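PDB 2Q5C: NtrC family transcriptional regulator from Clostridium acetobutylicum ATCC 824, which probably regulates transcription as an ATP-binding, sequence-specific DNA-binding activator, this chain being its N-terminal domain of the propionate catabolism activator family. Local coordinates for residues A[136-140]-A[141-145]; A[175-178]-A[179-183]. All coordinates share one frame; numbering follows the deposited sequence.

Contact 1 (136-145) closes helix 131-140 and leads into strand 145-148, whereas contact 2 (175-183) is one run of turns within the last helix, 170-187. Their centres are 39 Å apart and their nearest atoms about 24 Å, on opposite sides of the chain's centre, and they belong to different lobes: contact 1 lies against the sheet formed by strands 119-125, 96-102, 145-148 and 162-165, contact 2 against the sheet that includes strands 54-58 and 73-76. After contact 1 the chain completes its second sheet, then returns to the first lobe as the helix of contact 2. The sulfate about 5 Å from the Glu178 side chain probably came from the crystallisation liquor.

Contact 1 of 2, residues A[136-140]-A[141-145]; sequences SKVKT and ENIKI
Val138 and Glu141 meet where helix 131-140 runs out: the carbonyl oxygen of Val138 takes the backbone N-H of Glu141, O to N 3.0 Å, and then a second, weak bond from Ile143 N at 3.4 Å. One oxygen thus serves two donors of the segment that follows. Glu141 N is shared in turn, since it also makes a weak bond to Lys137 O. Asn142 N donates to Lys139 O at 2.9 Å as the chain reverses its twist at Asn142, phi 62° and psi 33°. Lys137 O has a stronger partner in the hydroxyl of Thr140: OG1 donates to it at 2.7 Å, because chi1 of 70° sets OG1 between the backbone N and the carbonyl carbon. The same hydroxyl accepts a hydrogen bond from a water, OG1 to water oxygen 2.8 Å, and the water's other O-H is given to Glu141 OE2. The Glu141 side chain, bent at chi2, folds back alongside the last turn to take this bridge. Lys137 NZ stays 5.5 Å from Glu141 OE2, so the pair forms no salt bridge. Lys139 sends its ammonium to the backbone oxygen of Gln159, while Lys144 NZ makes a weak bond to Asn142 OD1. On the inner side, Val138 CG1 touches Ile143 CB at 3.8 Å, the two branched side chains crossing at about a right angle; both also rest on Ala98 of strand 96-102. The weak 6→1 bond from Ile143 N to Val138 O, the 5→2 bond from Asn142 N to Lys139 O, the left-handed helical conformation of Asn142 and the apolar Val138-Ile143 contact together define a Schellman motif, here ending the helix of a beta-alpha-beta crossover from strand 119-125 to strand 145-148.

Contact 2 of 2, residues A[175-178]-A[179-183]; sequences RAIE and EALNL
Ile177 and Leu181, one helical turn apart, lie side by side and point the same way, with Ile177 CG2 touching Leu181 CD1 at 3.8 Å. The Ile177 branch that makes the contact, CG2, stands anti to the backbone N and beside the carbonyl carbon, which turns it up the helix toward the next turn. Leu181 has its CG anti to its own carbonyl carbon (chi1 -70°), and this folds the branch back over the preceding turn, CG coming to 3.4 Å from Ile177 O. Leu181 N donates to that same Ile177 O at 2.8 Å. Asn182 repeats the backward fold on the neighbouring face: its CG lies 3.3 Å from Glu178 O, yet its ND2 has a poor angle to this oxygen, and the bond is made by the backbone Asn182 N instead, at 3.0 Å. Glu178 and Glu179 instead run extended, and their carboxylates lead outward on the exposed side; the Glu178 side chain lies about 5 Å from a sulfate ion, probably from the crystallisation liquor. Ala176 and Ala180, also one turn apart, present their CB methyls to the sheet, Ala176 against Ile56 and Ile76, Ala180 against Ile74. Ile177 also reaches Ile56, along with Phe20, Phe29 and Leu23, while Leu181 meets Leu5. The regular bonds from residue i+4 to i and the division into apolar and charged faces mark an amphipathic alpha-helix, here covering the first lobe's parallel beta-sheet in an alpha/beta fold.

Contact 1 of 2, residues A[136-140]-A[141-145]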
loop_
_atom_site.group_PDB
_atom_site.type_symbol
_atom_site.label_atom_id
_atom_site.label_comp_id
_atom_site.label_asym_id
_atom_site.label_seq_id
_atom_site.Cartn_x
_atom_site.Cartn_y
_atom_site.Cartn_z
ATOM N N SER A 136 8.412 -6.347 -16.953
ATOM C CA SER A 136 8.821 -6.770 -18.305
ATOM C C SER A 136 7.667 -7.298 -19.115
ATOM O O SER A 136 7.558 -7.001 -20.313
ATOM C CB SER A 136 9.913 -7.833 -18.218
ATOM O OG SER A 136 11.117 -7.236 -17.765
ATOM N N LYS A 137 6.790 -8.076 -18.500
ATOM C CA LYS A 137 5.622 -8.571 -19.200
ATOM C C LYS A 137 4.776 -7.419 -19.720
ATOM O O LYS A 137 4.302 -7.445 -20.841
ATOM C CB LYS A 137 4.783 -9.513 -18.314
ATOM C CG LYS A 137 3.781 -10.279 -19.104
ATOM C CD LYS A 137 3.003 -11.238 -18.227
ATOM C CE LYS A 137 2.082 -12.048 -19.060
ATOM N NZ LYS A 137 1.342 -13.038 -18.215
ATOM N N VAL A 138 4.535 -6.405 -18.890
ATOM C CA VAL A 138 3.795 -5.222 -19.323
ATOM C C VAL A 138 4.343 -4.635 -20.624
ATOM O O VAL A 138 3.561 -4.356 -21.544
ATOM C CB VAL A 138 3.770 -4.150 -18.196
ATOM C CG1 VAL A 138 3.115 -2.839 -18.681
ATOM C CG2 VAL A 138 3.021 -4.722 -16.978
ATOM N N LYS A 139 5.670 -4.483 -20.697
ATOM C CA LYS A 139 6.322 -3.887 -21.877
ATOM C C LYS A 139 5.999 -4.746 -23.076
ATOM O O LYS A 139 5.706 -4.229 -24.150
ATOM C CB LYS A 139 7.843 -3.831 -21.750
ATOM C CG LYS A 139 8.369 -2.872 -20.757
ATOM C CD LYS A 139 9.889 -2.930 -20.683
ATOM C CE LYS A 139 10.540 -1.731 -21.359
ATOM N NZ LYS A 139 11.909 -1.491 -20.783
ATOM N N THR A 140 6.036 -6.077 -22.913
ATOM C CA THR A 140 5.810 -6.966 -24.058
ATOM C C THR A 140 4.382 -6.903 -24.563
ATOM O O THR A 140 4.091 -7.310 -25.722
ATOM C CB THR A 140 6.168 -8.455 -23.768
ATOM O OG1 THR A 140 5.222 -9.044 -22.842
ATOM C CG2 THR A 140 7.561 -8.591 -23.266
ATOM N N GLU A 141 3.464 -6.413 -23.716
ATOM C CA GLU A 141 2.071 -6.237 -24.085
ATOM C C GLU A 141 1.833 -4.880 -24.738
ATOM O O GLU A 141 0.693 -4.501 -24.988
ATOM C CB GLU A 141 1.152 -6.400 -22.851
ATOM C CG GLU A 141 1.176 -7.769 -22.214
ATOM C CD GLU A 141 0.537 -8.859 -23.055
ATOM O OE1 GLU A 141 -0.266 -8.548 -23.968
ATOM O OE2 GLU A 141 0.823 -10.042 -22.768
ATOM N N ASN A 142 2.916 -4.144 -25.002
ATOM C CA ASN A 142 2.840 -2.817 -25.615
ATOM C C ASN A 142 2.080 -1.793 -24.756
ATOM O O ASN A 142 1.455 -0.857 -25.262
ATOM C CB ASN A 142 2.231 -2.893 -27.029
ATOM C CG ASN A 142 2.602 -1.689 -27.884
ATOM O OD1 ASN A 142 3.696 -1.109 -27.760
ATOM N ND2 ASN A 142 1.656 -1.271 -28.730
ATOM N N ILE A 143 2.197 -1.953 -23.451
ATOM C CA ILE A 143 1.544 -1.021 -22.520
ATOM C C ILE A 143 2.607 -0.121 -21.918
ATOM O O ILE A 143 3.689 -0.595 -21.566
ATOM C CB ILE A 143 0.799 -1.812 -21.451
ATOM C CG1 ILE A 143 -0.386 -2.543 -22.088
ATOM C CG2 ILE A 143 0.251 -0.881 -20.354
ATOM C CD1 ILE A 143 -1.050 -3.578 -21.192
ATOM N N LYS A 144 2.306 1.177 -21.839
ATOM C CA LYS A 144 3.278 2.162 -21.411
ATOM C C LYS A 144 2.972 2.812 -20.054
ATOM O O LYS A 144 3.744 3.635 -19.589
ATOM C CB LYS A 144 3.400 3.259 -22.474
ATOM C CG LYS A 144 3.702 2.674 -23.867
ATOM C CD LYS A 144 4.076 3.730 -24.858
ATOM C CE LYS A 144 4.456 3.093 -26.191
ATOM N NZ LYS A 144 3.396 2.136 -26.655
ATOM N N ILE A 145 1.848 2.409 -19.448
ATOM C CA ILE A 145 1.351 3.072 -18.227
ATOM C C ILE A 145 0.981 1.980 -17.231
ATOM O O ILE A 145 0.236 1.080 -17.558
ATOM C CB ILE A 145 0.104 3.901 -18.529
ATOM C CG1 ILE A 145 0.332 4.899 -19.689
ATOM C CG2 ILE A 145 -0.344 4.678 -17.269
ATOM C CD1 ILE A 145 -0.929 5.414 -20.313
HETATM O O HOH W 1 3.386 -11.158 -22.440
#

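Contact 2 of 2, residues A[175-178]-A[179-183]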
loop_
_atom_site.group_PDB
_atom_site.type_symbol
_atom_site.label_atom_id
_atom_site.label_comp_id
_atom_site.label_asym_id
_atom_site.label_seq_id
_atom_site.Cartn_x
_atom_site.Cartn_y
_atom_site.Cartn_z
ATOM N N ARG A 175 -9.186 4.794 10.239
ATOM C CA ARG A 175 -9.796 3.483 10.511
ATOM C C ARG A 175 -8.764 2.481 10.976
ATOM O O ARG A 175 -9.029 1.668 11.874
ATOM C CB ARG A 175 -10.533 2.942 9.281
ATOM C CG ARG A 175 -11.757 3.762 8.872
ATOM C CD ARG A 175 -12.582 3.003 7.841
ATOM N NE ARG A 175 -12.005 3.042 6.496
ATOM C CZ ARG A 175 -12.431 3.839 5.515
ATOM N NH1 ARG A 175 -13.450 4.674 5.728
ATOM N NH2 ARG A 175 -11.846 3.797 4.318
ATOM N N ALA A 176 -7.577 2.502 10.367
ATOM C CA ALA A 176 -6.524 1.563 10.770
ATOM C C ALA A 176 -6.042 1.844 12.187
ATOM O O ALA A 176 -5.747 0.919 12.955
ATOM C CB ALA A 176 -5.357 1.600 9.762
ATOM N N ILE A 177 -5.961 3.118 12.550
ATOM C CA ILE A 177 -5.567 3.482 13.912
ATOM C C ILE A 177 -6.597 2.986 14.902
ATOM O O ILE A 177 -6.216 2.407 15.924
ATOM C CB ILE A 177 -5.323 5.001 14.044
ATOM C CG1 ILE A 177 -4.040 5.370 13.292
ATOM C CG2 ILE A 177 -5.242 5.434 15.515
ATOM C CD1 ILE A 177 -3.868 6.869 13.091
ATOM N N GLU A 178 -7.876 3.199 14.594
ATOM C CA GLU A 178 -8.947 2.680 15.456
ATOM C C GLU A 178 -8.811 1.177 15.634
ATOM O O GLU A 178 -8.907 0.666 16.758
ATOM C CB GLU A 178 -10.329 3.054 14.907
ATOM C CG GLU A 178 -11.475 2.854 15.949
ATOM C CD GLU A 178 -12.891 2.905 15.357
ATOM O OE1 GLU A 178 -13.069 3.139 14.127
ATOM O OE2 GLU A 178 -13.852 2.681 16.147
ATOM N N GLU A 179 -8.580 0.448 14.547
ATOM C CA GLU A 179 -8.433 -0.998 14.625
ATOM C C GLU A 179 -7.241 -1.374 15.500
ATOM O O GLU A 179 -7.325 -2.267 16.352
ATOM C CB GLU A 179 -8.274 -1.577 13.228
ATOM C CG GLU A 179 -8.213 -3.071 13.187
ATOM C CD GLU A 179 -8.060 -3.587 11.776
ATOM O OE1 GLU A 179 -8.371 -2.838 10.809
ATOM O OE2 GLU A 179 -7.608 -4.736 11.635
ATOM N N ALA A 180 -6.124 -0.675 15.337
ATOM C CA ALA A 180 -4.925 -0.967 16.109
ATOM C C ALA A 180 -5.184 -0.730 17.572
ATOM O O ALA A 180 -4.788 -1.563 18.405
ATOM C CB ALA A 180 -3.746 -0.030 15.617
ATOM N N LEU A 181 -5.799 0.400 17.897
ATOM C CA LEU A 181 -6.043 0.719 19.314
ATOM C C LEU A 181 -6.936 -0.332 19.941
ATOM O O LEU A 181 -6.707 -0.726 21.099
ATOM C CB LEU A 181 -6.615 2.111 19.485
ATOM C CG LEU A 181 -5.633 3.250 19.180
ATOM C CD1 LEU A 181 -6.385 4.556 19.046
ATOM C CD2 LEU A 181 -4.540 3.381 20.237
ATOM N N ASN A 182 -7.921 -0.825 19.180
ATOM C CA ASN A 182 -8.807 -1.873 19.706
ATOM C C ASN A 182 -8.062 -3.177 19.942
ATOM O O ASN A 182 -8.262 -3.847 20.975
ATOM C CB ASN A 182 -9.987 -2.103 18.754
ATOM C CG ASN A 182 -10.967 -0.950 18.748
ATOM O OD1 ASN A 182 -10.943 -0.089 19.627
ATOM N ND2 ASN A 182 -11.855 -0.932 17.748
ATOM N N LEU A 183 -7.185 -3.544 19.020
ATOM C CA LEU A 183 -6.416 -4.774 19.112
ATOM C C LEU A 183 -5.456 -4.727 20.286
ATOM O O LEU A 183 -5.268 -5.739 20.986
ATOM C CB LEU A 183 -5.617 -5.014 17.830
ATOM C CG LEU A 183 -5.889 -6.163 16.864
ATOM C CD1 LEU A 183 -7.348 -6.664 16.904
ATOM C CD2 LEU A 183 -5.458 -5.789 15.439
#